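Local coordinates for protein glycoside Hydrolase (Bacteroides uniformis, PDB 5TA0) that probably hydrolyses agarose-type galactans, and binds neoagarooctaose, a chain of alternating galactose and 3,6-anhydrogalactose units, in a glycan pocket, at residues F48-A53 with I364-P369; F277-L282 with M322-S327; D78-R83 with E131-L136; T41-P46 with K418-T423. One frame throughout, in Å; residues are numbered along the deposited sequence.

Contact 1. Residues F48-A53 with I364-P369. With AAL (3,6-anhydro-alpha-L-galactopyranose), chain C.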
# COMPACT_ATOMS: atom_id res chain seq x y z
N PHE A 48 0.57 -1.95 -9.09
CA PHE A 48 0.70 -0.57 -8.62
C PHE A 48 -0.21 0.47 -9.27
O PHE A 48 -0.66 1.40 -8.56
CB PHE A 48 2.14 -0.09 -8.75
CG PHE A 48 3.10 -0.78 -7.84
CD1 PHE A 48 2.91 -0.79 -6.46
CD2 PHE A 48 4.22 -1.43 -8.35
CE1 PHE A 48 3.82 -1.42 -5.62
CE2 PHE A 48 5.13 -2.05 -7.50
CZ PHE A 48 4.93 -2.05 -6.14
N ILE A 49 -0.45 0.37 -10.56
CA ILE A 49 -1.27 1.39 -11.27
C ILE A 49 -2.66 0.82 -11.45
O ILE A 49 -3.01 0.22 -12.47
CB ILE A 49 -0.66 1.84 -12.59
CG1 ILE A 49 0.81 2.24 -12.40
CG2 ILE A 49 -1.51 2.97 -13.18
CD1 ILE A 49 1.08 3.33 -11.39
N ASN A 50 -3.47 1.00 -10.41
CA ASN A 50 -4.75 0.35 -10.32
C ASN A 50 -5.69 1.22 -9.47
O ASN A 50 -5.27 2.27 -8.95
CB ASN A 50 -4.58 -1.06 -9.76
CG ASN A 50 -3.92 -1.03 -8.40
OD1 ASN A 50 -4.40 -0.32 -7.50
ND2 ASN A 50 -2.82 -1.76 -8.22
N PHE A 51 -6.95 0.80 -9.34
CA PHE A 51 -7.90 1.48 -8.47
C PHE A 51 -8.98 0.52 -8.00
O PHE A 51 -9.06 -0.64 -8.46
CB PHE A 51 -8.46 2.78 -9.08
CG PHE A 51 -9.48 2.62 -10.19
CD1 PHE A 51 -10.74 3.20 -10.10
CD2 PHE A 51 -9.15 1.98 -11.38
CE1 PHE A 51 -11.64 3.15 -11.17
CE2 PHE A 51 -10.06 1.91 -12.44
CZ PHE A 51 -11.30 2.48 -12.32
N HIS A 52 -9.78 1.00 -7.04
CA HIS A 52 -10.71 0.16 -6.28
C HIS A 52 -12.03 0.09 -7.03
O HIS A 52 -13.01 0.73 -6.65
CB HIS A 52 -10.87 0.74 -4.87
CG HIS A 52 -11.56 -0.16 -3.89
ND1 HIS A 52 -12.84 -0.64 -4.08
CD2 HIS A 52 -11.13 -0.69 -2.73
CE1 HIS A 52 -13.17 -1.41 -3.05
NE2 HIS A 52 -12.16 -1.43 -2.22
N ALA A 53 -12.07 -0.71 -8.09
CA ALA A 53 -13.20 -0.81 -9.01
C ALA A 53 -13.23 -2.21 -9.60
O ALA A 53 -12.37 -3.03 -9.31
CB ALA A 53 -13.09 0.24 -10.11
N ILE A 364 5.72 -7.04 -1.59
CA ILE A 364 4.38 -6.45 -1.73
C ILE A 364 3.67 -7.14 -2.87
O ILE A 364 4.17 -7.18 -3.99
CB ILE A 364 4.43 -4.92 -1.90
CG1 ILE A 364 4.85 -4.34 -0.53
CG2 ILE A 364 3.10 -4.37 -2.42
CD1 ILE A 364 4.87 -2.87 -0.41
N CYS A 365 2.53 -7.75 -2.57
CA CYS A 365 1.80 -8.48 -3.60
C CYS A 365 0.78 -7.63 -4.33
O CYS A 365 0.29 -8.00 -5.40
CB CYS A 365 1.14 -9.75 -3.04
SG CYS A 365 -0.07 -9.52 -1.72
N TYR A 366 0.39 -6.48 -3.75
CA TYR A 366 -0.66 -5.63 -4.33
C TYR A 366 -0.75 -4.37 -3.49
O TYR A 366 -0.73 -4.47 -2.25
CB TYR A 366 -2.02 -6.35 -4.24
CG TYR A 366 -2.95 -6.28 -5.44
CD1 TYR A 366 -3.72 -7.37 -5.78
CD2 TYR A 366 -3.08 -5.13 -6.20
CE1 TYR A 366 -4.60 -7.33 -6.83
CE2 TYR A 366 -3.94 -5.08 -7.28
CZ TYR A 366 -4.72 -6.16 -7.58
OH TYR A 366 -5.60 -6.05 -8.65
N ALA A 367 -0.83 -3.21 -4.10
CA ALA A 367 -1.05 -1.96 -3.37
C ALA A 367 -2.08 -1.18 -4.17
O ALA A 367 -1.86 -0.94 -5.38
CB ALA A 367 0.24 -1.18 -3.21
N MET A 368 -3.20 -0.80 -3.55
CA MET A 368 -4.33 -0.23 -4.29
C MET A 368 -4.73 1.12 -3.72
O MET A 368 -5.28 1.19 -2.61
CB MET A 368 -5.51 -1.19 -4.26
CG MET A 368 -6.72 -0.83 -5.11
SD MET A 368 -7.83 -2.23 -5.35
CE MET A 368 -6.86 -3.19 -6.51
N PRO A 369 -4.48 2.20 -4.48
CA PRO A 369 -4.97 3.50 -4.00
C PRO A 369 -6.47 3.47 -3.79
O PRO A 369 -7.21 2.88 -4.61
CB PRO A 369 -4.61 4.44 -5.13
CG PRO A 369 -3.57 3.77 -5.94
CD PRO A 369 -3.80 2.30 -5.78
C1 AAL C . -14.80 0.53 2.18
C2 AAL C . -15.25 -0.94 2.35
C3 AAL C . -15.93 -1.48 1.10
C4 AAL C . -17.02 -0.52 0.66
C5 AAL C . -16.18 0.61 0.15
C6 AAL C . -15.13 -0.11 -0.62
O2 AAL C . -16.19 -1.06 3.42
O3 AAL C . -14.99 -1.39 0.01
O4 AAL C . -17.74 -1.11 -0.44
O5 AAL C . -15.55 1.30 1.24
O HOH W 1 -0.23 1.22 -5.90
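Asn50 holds CG between its backbone N and carbonyl carbon (chi1 58°), which turns its amide toward strand 366-369. Met368 CG stands anti to the backbone N (chi1 -173°), and the extended chain lays SD beside Phe51 O and His52 CA; the bend at chi3 turns only CE. The Asn50 amide carries the polar contact. ND2 donates to Ala367 O at 3.1 Å, with an N-H...O angle of 155°. The oxygen lies close to the amide plane, but the donor sits well above the carbonyl plane. ND2 also donates to Pro46 O, so the two bonds fix the rotation of the amide. The same nitrogen meets the ring edge of Tyr366 at CE2, 3.6 Å away. On the other branch, OD1 lies against carbon, 3.2 Å from Pro369 CD and 3.2 Å from Met368 CA. A water donates to both Phe48 O (2.7 Å) and Ala367 O (2.8 Å) and bridges the two backbones. Next to it, Phe48 CD1 packs on Ala367 CB at 4.2 Å. At the other end, Met368 SD lies oblique to the His52 ring, 5.0 Å from its centroid. This imidazole belongs to the glycan pocket: its CE1 approaches C6 of the anhydrogalactose, and its NE2 is bonded to Arg83. Here the first and last strands of the parallel alpha/beta barrel meet, joined by the Asn50 amide and a water and not by direct backbone bonds. Helix 340-358 packs against Phe48 and Ala367, helix 411-416 against Ile49 and Phe51, and strand 321-326 lies beside Ile364 and Pro369.

Contact 2. Residues F277-L282 with M322-S327. With GAL (beta-D-galactopyranose), chain B.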
# COMPACT_ATOMS: atom_id res chain seq x y z
N PHE A 277 -1.12 -14.22 2.78
CA PHE A 277 -0.62 -12.86 2.69
C PHE A 277 -1.16 -12.08 3.88
O PHE A 277 -2.16 -12.49 4.51
CB PHE A 277 -1.01 -12.19 1.34
CG PHE A 277 -2.48 -12.02 1.12
CD1 PHE A 277 -3.25 -13.07 0.60
CD2 PHE A 277 -3.12 -10.83 1.43
CE1 PHE A 277 -4.62 -12.92 0.39
CE2 PHE A 277 -4.47 -10.69 1.22
CZ PHE A 277 -5.22 -11.73 0.72
N PHE A 278 -0.45 -11.00 4.22
CA PHE A 278 -0.89 -10.03 5.22
C PHE A 278 -1.46 -8.84 4.49
O PHE A 278 -1.03 -8.54 3.37
CB PHE A 278 0.27 -9.63 6.12
CG PHE A 278 0.70 -10.71 7.08
CD1 PHE A 278 -0.15 -11.77 7.46
CD2 PHE A 278 1.98 -10.70 7.63
CE1 PHE A 278 0.27 -12.73 8.38
CE2 PHE A 278 2.38 -11.64 8.54
CZ PHE A 278 1.54 -12.67 8.92
N THR A 279 -2.42 -8.16 5.11
CA THR A 279 -3.05 -7.02 4.48
C THR A 279 -3.37 -5.93 5.51
O THR A 279 -3.86 -6.24 6.63
CB THR A 279 -4.28 -7.44 3.65
OG1 THR A 279 -4.90 -6.26 3.12
CG2 THR A 279 -5.28 -8.23 4.45
N ILE A 280 -3.06 -4.69 5.13
CA ILE A 280 -3.28 -3.50 5.95
C ILE A 280 -3.79 -2.38 5.08
O ILE A 280 -3.68 -2.41 3.85
CB ILE A 280 -2.02 -3.06 6.69
CG1 ILE A 280 -0.88 -2.67 5.72
CG2 ILE A 280 -1.55 -4.14 7.66
CD1 ILE A 280 0.39 -2.19 6.40
N HIS A 281 -4.34 -1.35 5.72
CA HIS A 281 -4.65 -0.07 5.11
C HIS A 281 -3.75 1.00 5.66
O HIS A 281 -3.40 0.97 6.82
CB HIS A 281 -6.12 0.27 5.35
CG HIS A 281 -7.05 -0.69 4.68
ND1 HIS A 281 -8.40 -0.72 4.92
CD2 HIS A 281 -6.80 -1.66 3.76
CE1 HIS A 281 -8.96 -1.66 4.17
NE2 HIS A 281 -8.01 -2.22 3.44
N LEU A 282 -3.34 1.94 4.82
CA LEU A 282 -2.39 3.01 5.23
C LEU A 282 -2.90 4.37 4.78
O LEU A 282 -2.87 4.69 3.58
CB LEU A 282 -1.00 2.74 4.65
CG LEU A 282 -0.27 1.55 5.26
CD1 LEU A 282 0.94 1.21 4.42
CD2 LEU A 282 0.11 1.80 6.71
N MET A 322 -0.11 -7.01 1.29
CA MET A 322 -1.07 -6.29 0.50
C MET A 322 -1.45 -5.00 1.22
O MET A 322 -1.64 -5.00 2.44
CB MET A 322 -2.32 -7.14 0.33
CG MET A 322 -3.52 -6.41 -0.24
SD MET A 322 -4.97 -7.47 -0.47
CE MET A 322 -4.39 -8.51 -1.80
N ILE A 323 -1.57 -3.92 0.47
CA ILE A 323 -2.13 -2.66 0.99
C ILE A 323 -3.39 -2.40 0.18
O ILE A 323 -3.35 -1.80 -0.89
CB ILE A 323 -1.11 -1.50 0.97
CG1 ILE A 323 0.22 -1.91 1.65
CG2 ILE A 323 -1.66 -0.32 1.74
CD1 ILE A 323 1.26 -2.39 0.68
N SER A 324 -4.54 -2.88 0.67
CA SER A 324 -5.72 -2.89 -0.18
C SER A 324 -6.49 -1.57 -0.24
O SER A 324 -7.39 -1.43 -1.05
CB SER A 324 -6.66 -4.02 0.19
OG SER A 324 -7.01 -4.01 1.55
N GLN A 325 -6.14 -0.64 0.65
CA GLN A 325 -6.59 0.77 0.60
C GLN A 325 -5.47 1.65 1.12
O GLN A 325 -4.97 1.39 2.21
CB GLN A 325 -7.80 1.03 1.48
CG GLN A 325 -9.10 0.34 1.06
CD GLN A 325 -10.24 0.57 2.04
OE1 GLN A 325 -10.28 1.60 2.78
NE2 GLN A 325 -11.19 -0.33 2.03
N TYR A 326 -5.11 2.69 0.37
CA TYR A 326 -4.17 3.68 0.88
C TYR A 326 -4.40 5.02 0.23
O TYR A 326 -4.98 5.10 -0.85
CB TYR A 326 -2.72 3.24 0.69
CG TYR A 326 -2.13 3.29 -0.70
CD1 TYR A 326 -1.42 4.41 -1.13
CD2 TYR A 326 -2.21 2.20 -1.57
CE1 TYR A 326 -0.81 4.46 -2.37
CE2 TYR A 326 -1.62 2.25 -2.84
CZ TYR A 326 -0.90 3.36 -3.21
OH TYR A 326 -0.25 3.44 -4.43
N SER A 327 -3.89 6.03 0.92
CA SER A 327 -3.67 7.43 0.47
C SER A 327 -3.89 8.34 1.68
O SER A 327 -3.10 8.24 2.61
CB SER A 327 -4.37 7.87 -0.83
OG SER A 327 -5.76 7.92 -0.66
C1 GAL B . -13.37 3.79 5.54
C2 GAL B . -13.65 2.40 4.98
C3 GAL B . -14.11 2.39 3.53
C4 GAL B . -14.98 3.60 3.17
C5 GAL B . -14.43 4.89 3.70
C6 GAL B . -15.28 6.14 3.40
O2 GAL B . -12.46 1.62 5.04
O3 GAL B . -14.88 1.19 3.44
O4 GAL B . -16.29 3.37 3.72
O5 GAL B . -14.36 4.73 5.12
O6 GAL B . -15.41 6.42 2.00
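Strands 277-282 and 322-324 run parallel with a 42° twist, joined by backbone bonds such as Met322 N to Phe278 O (2.7 Å) and Ile280 N to Met322 O (3.1 Å). The pairing continues beyond strand 322-324, where Leu282 N donates to Gln325 O and Ser327 N to Leu282 O. The His281 ring is gripped from two directions. Its CG, anti to the carbonyl carbon (chi1 -65°), sets the ring beside Ser324. Its NE2 donates to Ser324 OG at 2.8 Å, with the oxygen in the ring plane but the bond bent to 136°. Gln325 CB lies over the ring centre, 3.6 Å from the centroid, in a CH-pi contact. Glu203 takes ND1, which fixes the imidazole at both nitrogens. Ser324 OG and Thr279 OG1 both bond to Glu199. Gln325 belongs to the glycan pocket, close to the galactose. Away from the sugar, Met322 SD meets Phe277 CE2 at 3.7 Å, a Met-aromatic contact oblique to the ring. On the face of the sheet that carries Ile280, Leu282 CD1 packs on Ile323 CG2 at 4.0 Å. The pair lies inside the barrel sheet: strand 242-247 flanks 277-282, strand 364-369 flanks 322-324, and helix 340-358 packs on Tyr326.

Contact 3. Residues D78-R83 with E131-L136. With EDO (1,2-ethanediol), chain S.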
# COMPACT_ATOMS: atom_id res chain seq x y z
N ASP A 78 -3.96 2.50 -19.41
CA ASP A 78 -3.39 1.20 -18.96
C ASP A 78 -3.44 1.09 -17.44
O ASP A 78 -2.42 1.03 -16.74
CB ASP A 78 -1.97 0.98 -19.49
CG ASP A 78 -1.51 -0.45 -19.34
OD1 ASP A 78 -2.26 -1.34 -19.76
OD2 ASP A 78 -0.39 -0.69 -18.89
N VAL A 79 -4.68 1.03 -16.96
CA VAL A 79 -5.00 1.04 -15.54
C VAL A 79 -5.69 -0.26 -15.18
O VAL A 79 -6.58 -0.69 -15.89
CB VAL A 79 -5.89 2.24 -15.17
CG1 VAL A 79 -6.22 2.24 -13.68
CG2 VAL A 79 -5.22 3.55 -15.57
N TYR A 80 -5.30 -0.84 -14.04
CA TYR A 80 -5.77 -2.16 -13.64
C TYR A 80 -6.78 -2.10 -12.48
O TYR A 80 -6.93 -1.07 -11.81
CB TYR A 80 -4.54 -3.06 -13.32
CG TYR A 80 -3.71 -3.23 -14.58
CD1 TYR A 80 -2.83 -2.24 -15.03
CD2 TYR A 80 -3.87 -4.37 -15.37
CE1 TYR A 80 -2.16 -2.40 -16.25
CE2 TYR A 80 -3.20 -4.52 -16.57
CZ TYR A 80 -2.37 -3.54 -17.00
OH TYR A 80 -1.72 -3.68 -18.23
N VAL A 81 -7.46 -3.20 -12.27
CA VAL A 81 -8.44 -3.36 -11.19
C VAL A 81 -8.18 -4.72 -10.55
O VAL A 81 -7.49 -5.55 -11.14
CB VAL A 81 -9.89 -3.21 -11.68
CG1 VAL A 81 -10.13 -1.82 -12.24
CG2 VAL A 81 -10.24 -4.25 -12.71
N GLY A 82 -8.70 -5.00 -9.35
CA GLY A 82 -9.53 -4.12 -8.52
C GLY A 82 -9.92 -4.85 -7.24
O GLY A 82 -9.29 -5.83 -6.84
N ARG A 83 -10.95 -4.34 -6.59
CA ARG A 83 -11.42 -4.88 -5.31
C ARG A 83 -12.90 -4.65 -5.23
O ARG A 83 -13.40 -3.63 -5.75
CB ARG A 83 -10.70 -4.19 -4.14
CG ARG A 83 -11.07 -4.66 -2.74
CD ARG A 83 -10.00 -4.21 -1.76
NE ARG A 83 -10.18 -4.63 -0.37
CZ ARG A 83 -10.76 -3.92 0.59
NH1 ARG A 83 -10.72 -4.35 1.85
NH2 ARG A 83 -11.35 -2.77 0.34
N GLU A 131 -11.13 -8.43 -19.04
CA GLU A 131 -10.66 -9.34 -17.99
C GLU A 131 -9.15 -9.33 -17.85
O GLU A 131 -8.63 -9.52 -16.74
CB GLU A 131 -11.17 -10.76 -18.23
CG GLU A 131 -12.66 -10.91 -17.93
CD GLU A 131 -13.27 -12.22 -18.35
OE1 GLU A 131 -14.47 -12.42 -18.08
OE2 GLU A 131 -12.54 -13.09 -18.89
N LYS A 132 -8.43 -9.10 -18.96
CA LYS A 132 -6.97 -9.02 -18.89
C LYS A 132 -6.44 -7.87 -18.01
O LYS A 132 -5.25 -7.87 -17.66
CB LYS A 132 -6.35 -8.95 -20.30
CG LYS A 132 -6.68 -7.71 -21.08
CD LYS A 132 -6.07 -7.77 -22.48
CE LYS A 132 -6.36 -6.49 -23.22
NZ LYS A 132 -5.98 -6.65 -24.65
N TYR A 133 -7.30 -6.89 -17.69
CA TYR A 133 -6.94 -5.81 -16.78
C TYR A 133 -7.34 -6.05 -15.31
O TYR A 133 -7.11 -5.20 -14.46
CB TYR A 133 -7.57 -4.48 -17.25
CG TYR A 133 -7.07 -4.00 -18.59
CD1 TYR A 133 -5.93 -3.23 -18.67
CD2 TYR A 133 -7.76 -4.28 -19.75
CE1 TYR A 133 -5.46 -2.76 -19.89
CE2 TYR A 133 -7.31 -3.81 -20.99
CZ TYR A 133 -6.15 -3.05 -21.04
OH TYR A 133 -5.70 -2.57 -22.25
N SER A 134 -7.91 -7.20 -15.00
CA SER A 134 -8.54 -7.44 -13.71
C SER A 134 -7.90 -8.59 -12.95
O SER A 134 -7.77 -9.72 -13.48
CB SER A 134 -10.01 -7.74 -13.95
OG SER A 134 -10.70 -7.93 -12.71
N ASN A 135 -7.52 -8.32 -11.71
CA ASN A 135 -7.10 -9.34 -10.76
C ASN A 135 -7.79 -8.97 -9.46
O ASN A 135 -7.40 -8.04 -8.76
CB ASN A 135 -5.59 -9.34 -10.62
CG ASN A 135 -5.06 -10.50 -9.78
OD1 ASN A 135 -5.83 -11.35 -9.34
ND2 ASN A 135 -3.76 -10.55 -9.58
N LEU A 136 -8.88 -9.65 -9.17
CA LEU A 136 -9.76 -9.20 -8.10
C LEU A 136 -9.28 -9.52 -6.71
O LEU A 136 -8.91 -10.67 -6.41
CB LEU A 136 -11.17 -9.78 -8.29
CG LEU A 136 -12.26 -9.31 -7.32
CD1 LEU A 136 -12.55 -7.85 -7.55
CD2 LEU A 136 -13.50 -10.18 -7.47
C1 EDO S . -0.91 -8.59 -8.41
O1 EDO S . -0.58 -9.70 -9.26
C2 EDO S . -1.43 -7.47 -9.27
O2 EDO S . -2.36 -7.91 -10.25
O HOH W 2 -3.78 -0.69 -22.15
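Val81 and its neighbours join strand 80-83 to strand 134-136 in parallel, at 19° to each other, in the alpha/beta barrel. Three backbone bonds make the pairing. Val81 N donates to Tyr133 O at 3.0 Å, and Asn135 N donates to Val81 O at 2.8 Å. The third, Gly82 N to Asn135 O, is weak, and the peptide bond before Gly82 is cis. The aromatic contact lies at the start of the strands. Tyr133 CD1 comes over one face of the Tyr80 ring, 3.7 Å from CE2, with the ring planes at 43°. Tyr80 turns its ring this way with CG anti to its carbonyl carbon (chi1 -63°). Polar side chains meet beyond the rings. Asp78 OD1 reaches the edge of the Tyr133 ring, 3.5 Å from CE1. A water is hydrogen-bonded to Tyr133 OH at 2.7 Å and lies 2.9 Å from Asp78 OD1, a bond other acceptors may share. Further packing is slight: Val81 CG2 lies against CB and OG of Ser134, and Leu136 CD1 against Arg83 CA. Asn135 ND2 donates to an ethanediol that probably came from the crystallisation liquor. Val79 O is buried with no polar partner. The two ends differ. At one, Arg83 lines the glycan pocket, salt-bridged to Glu199. At the other, Asp78 closes helix 69-76 in a Schellman motif and is salt-bridged to Arg45, so it probably stays ionised.

Contact 4. Residues T41-P46 with K418-T423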
# COMPACT_ATOMS: atom_id res chain seq x y z
N THR A 41 12.85 -7.35 -11.12
CA THR A 41 13.67 -6.39 -11.84
C THR A 41 12.86 -5.37 -12.66
O THR A 41 13.47 -4.51 -13.29
CB THR A 41 14.63 -7.10 -12.82
OG1 THR A 41 13.86 -7.79 -13.81
CG2 THR A 41 15.51 -8.07 -12.11
N GLU A 42 11.53 -5.46 -12.65
CA GLU A 42 10.69 -4.64 -13.52
C GLU A 42 9.56 -3.98 -12.76
O GLU A 42 9.11 -4.50 -11.73
CB GLU A 42 10.09 -5.48 -14.64
CG GLU A 42 11.13 -6.07 -15.59
CD GLU A 42 10.54 -6.82 -16.77
OE1 GLU A 42 9.36 -7.23 -16.72
OE2 GLU A 42 11.27 -7.02 -17.75
N PHE A 43 9.09 -2.85 -13.27
CA PHE A 43 7.89 -2.21 -12.73
C PHE A 43 6.71 -3.11 -13.00
O PHE A 43 6.60 -3.69 -14.08
CB PHE A 43 7.66 -0.84 -13.39
CG PHE A 43 6.61 0.00 -12.71
CD1 PHE A 43 6.67 0.26 -11.34
CD2 PHE A 43 5.54 0.51 -13.45
CE1 PHE A 43 5.71 1.07 -10.74
CE2 PHE A 43 4.58 1.30 -12.83
CZ PHE A 43 4.68 1.58 -11.49
N ASN A 44 5.85 -3.27 -12.03
CA ASN A 44 4.67 -4.12 -12.15
C ASN A 44 3.43 -3.22 -12.22
O ASN A 44 2.89 -2.80 -11.17
CB ASN A 44 4.65 -5.07 -10.97
CG ASN A 44 3.60 -6.15 -11.10
OD1 ASN A 44 2.52 -5.94 -11.64
ND2 ASN A 44 3.91 -7.32 -10.56
N ARG A 45 2.99 -2.88 -13.42
CA ARG A 45 1.84 -1.97 -13.55
C ARG A 45 0.57 -2.53 -12.90
O ARG A 45 -0.09 -1.82 -12.19
CB ARG A 45 1.59 -1.52 -14.99
CG ARG A 45 2.63 -0.58 -15.55
CD ARG A 45 2.20 -0.02 -16.89
NE ARG A 45 1.01 0.82 -16.84
CZ ARG A 45 0.98 2.12 -16.52
NH1 ARG A 45 2.10 2.78 -16.20
NH2 ARG A 45 -0.19 2.76 -16.54
N PRO A 46 0.22 -3.80 -13.11
CA PRO A 46 -0.99 -4.29 -12.44
C PRO A 46 -0.95 -4.19 -10.91
O PRO A 46 -1.99 -3.86 -10.29
CB PRO A 46 -1.08 -5.75 -12.92
CG PRO A 46 -0.41 -5.71 -14.27
CD PRO A 46 0.72 -4.79 -14.10
N LYS A 418 1.26 7.48 -16.74
CA LYS A 418 1.01 6.88 -18.05
C LYS A 418 2.35 6.41 -18.67
O LYS A 418 3.37 7.08 -18.55
CB LYS A 418 0.31 7.89 -18.98
CG LYS A 418 -0.27 7.30 -20.24
CD LYS A 418 -0.86 8.37 -21.13
CE LYS A 418 -1.63 7.81 -22.30
NZ LYS A 418 -0.76 7.10 -23.29
N ASP A 419 2.32 5.21 -19.25
CA ASP A 419 3.46 4.65 -19.98
C ASP A 419 4.55 4.06 -19.09
O ASP A 419 5.37 3.29 -19.61
CB ASP A 419 4.12 5.65 -20.96
CG ASP A 419 3.13 6.37 -21.83
OD1 ASP A 419 2.39 5.69 -22.54
OD2 ASP A 419 3.10 7.63 -21.79
N VAL A 420 4.64 4.42 -17.81
CA VAL A 420 5.79 4.06 -16.98
C VAL A 420 5.83 2.53 -16.85
O VAL A 420 4.85 1.90 -16.43
CB VAL A 420 5.71 4.70 -15.58
CG1 VAL A 420 6.81 4.16 -14.67
CG2 VAL A 420 5.77 6.23 -15.67
N LYS A 421 6.96 1.94 -17.25
CA LYS A 421 7.17 0.50 -17.21
C LYS A 421 8.65 0.30 -17.52
O LYS A 421 9.35 1.21 -17.95
CB LYS A 421 6.29 -0.26 -18.22
CG LYS A 421 6.60 0.03 -19.69
CD LYS A 421 5.69 -0.73 -20.66
CE LYS A 421 4.28 -0.20 -20.65
NZ LYS A 421 4.15 1.12 -21.32
N GLY A 422 9.09 -0.93 -17.31
CA GLY A 422 10.40 -1.34 -17.75
C GLY A 422 11.27 -1.89 -16.64
O GLY A 422 10.79 -2.15 -15.52
N THR A 423 12.55 -2.04 -16.95
CA THR A 423 13.53 -2.63 -16.03
C THR A 423 14.01 -1.54 -15.08
O THR A 423 14.40 -0.44 -15.50
CB THR A 423 14.73 -3.19 -16.81
OG1 THR A 423 14.27 -4.26 -17.66
CG2 THR A 423 15.82 -3.68 -15.90
O HOH W 3 14.64 -6.93 -16.51
O HOH W 4 7.40 -3.17 -16.57
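Arg45 NH1 donates to Val420 O at 2.9 Å, in the carbonyl plane and on a lone pair. This bond and a single beta bridge, between Glu42 and Thr423, join the lead-in to the barrel to the linker between helix 411-416 and strand 423-429, the latter part of the nine-stranded sheet. The oxygen of Val420 also lies near the guanidinium plane, so the arginine bond is well aligned at both ends. NE is salt-bridged to Asp78, and NH1 bonds to Trp417 O as well. CG and CD run past the same Val420 carbonyl, CD 3.3 Å from Val420 O, and the bend at chi3 (64°) then turns the guanidinium back so that NH1 meets the oxygen. The second direct bond is backbone to backbone, Phe43 N to Gly422 O at 2.9 Å. It belongs to the beta bridge, in chains that run nearly antiparallel. Two waters extend the contact. One accepts from Gly422 N and donates to Phe43 O; the other lies between the hydroxyls of Thr41 and Thr423. Asp419 is salt-bridged to Arg476, which ties the linker to strand 472-481 of the same sheet. Packing surrounds these bonds. The Phe43 ring meets Tyr439 outside the pair. Thr423 CG2 lies 3.6 Å from Thr41 O. Val420 O lies at the ring edge of Phe43, 3.4 Å from CD2, and Val420 CG1 is 4.1 Å from the same ring atom.

Contacts 1, 2 and 3 lie in the same barrel sheet, and contact 4 anchors the chain just before it. Contacts 1 and 2 have centres about 9 Å apart; they meet where strands 364-369 and 321-326 run side by side, with Met368 N 2.8 Å from Ile323 O. Contact 3 joins contact 1 through Tyr366 OH and Asn135 O, 2.7 Å apart. Contact 4 reaches contact 3 by the Arg45 NE to Asp78 OD2 salt bridge of 2.9 Å. His52, Arg83 and Gln325, from contacts 1, 3 and 2, come together in the glycan pocket. Contact 4 does not touch contact 2: their nearest atoms are about 9 Å apart.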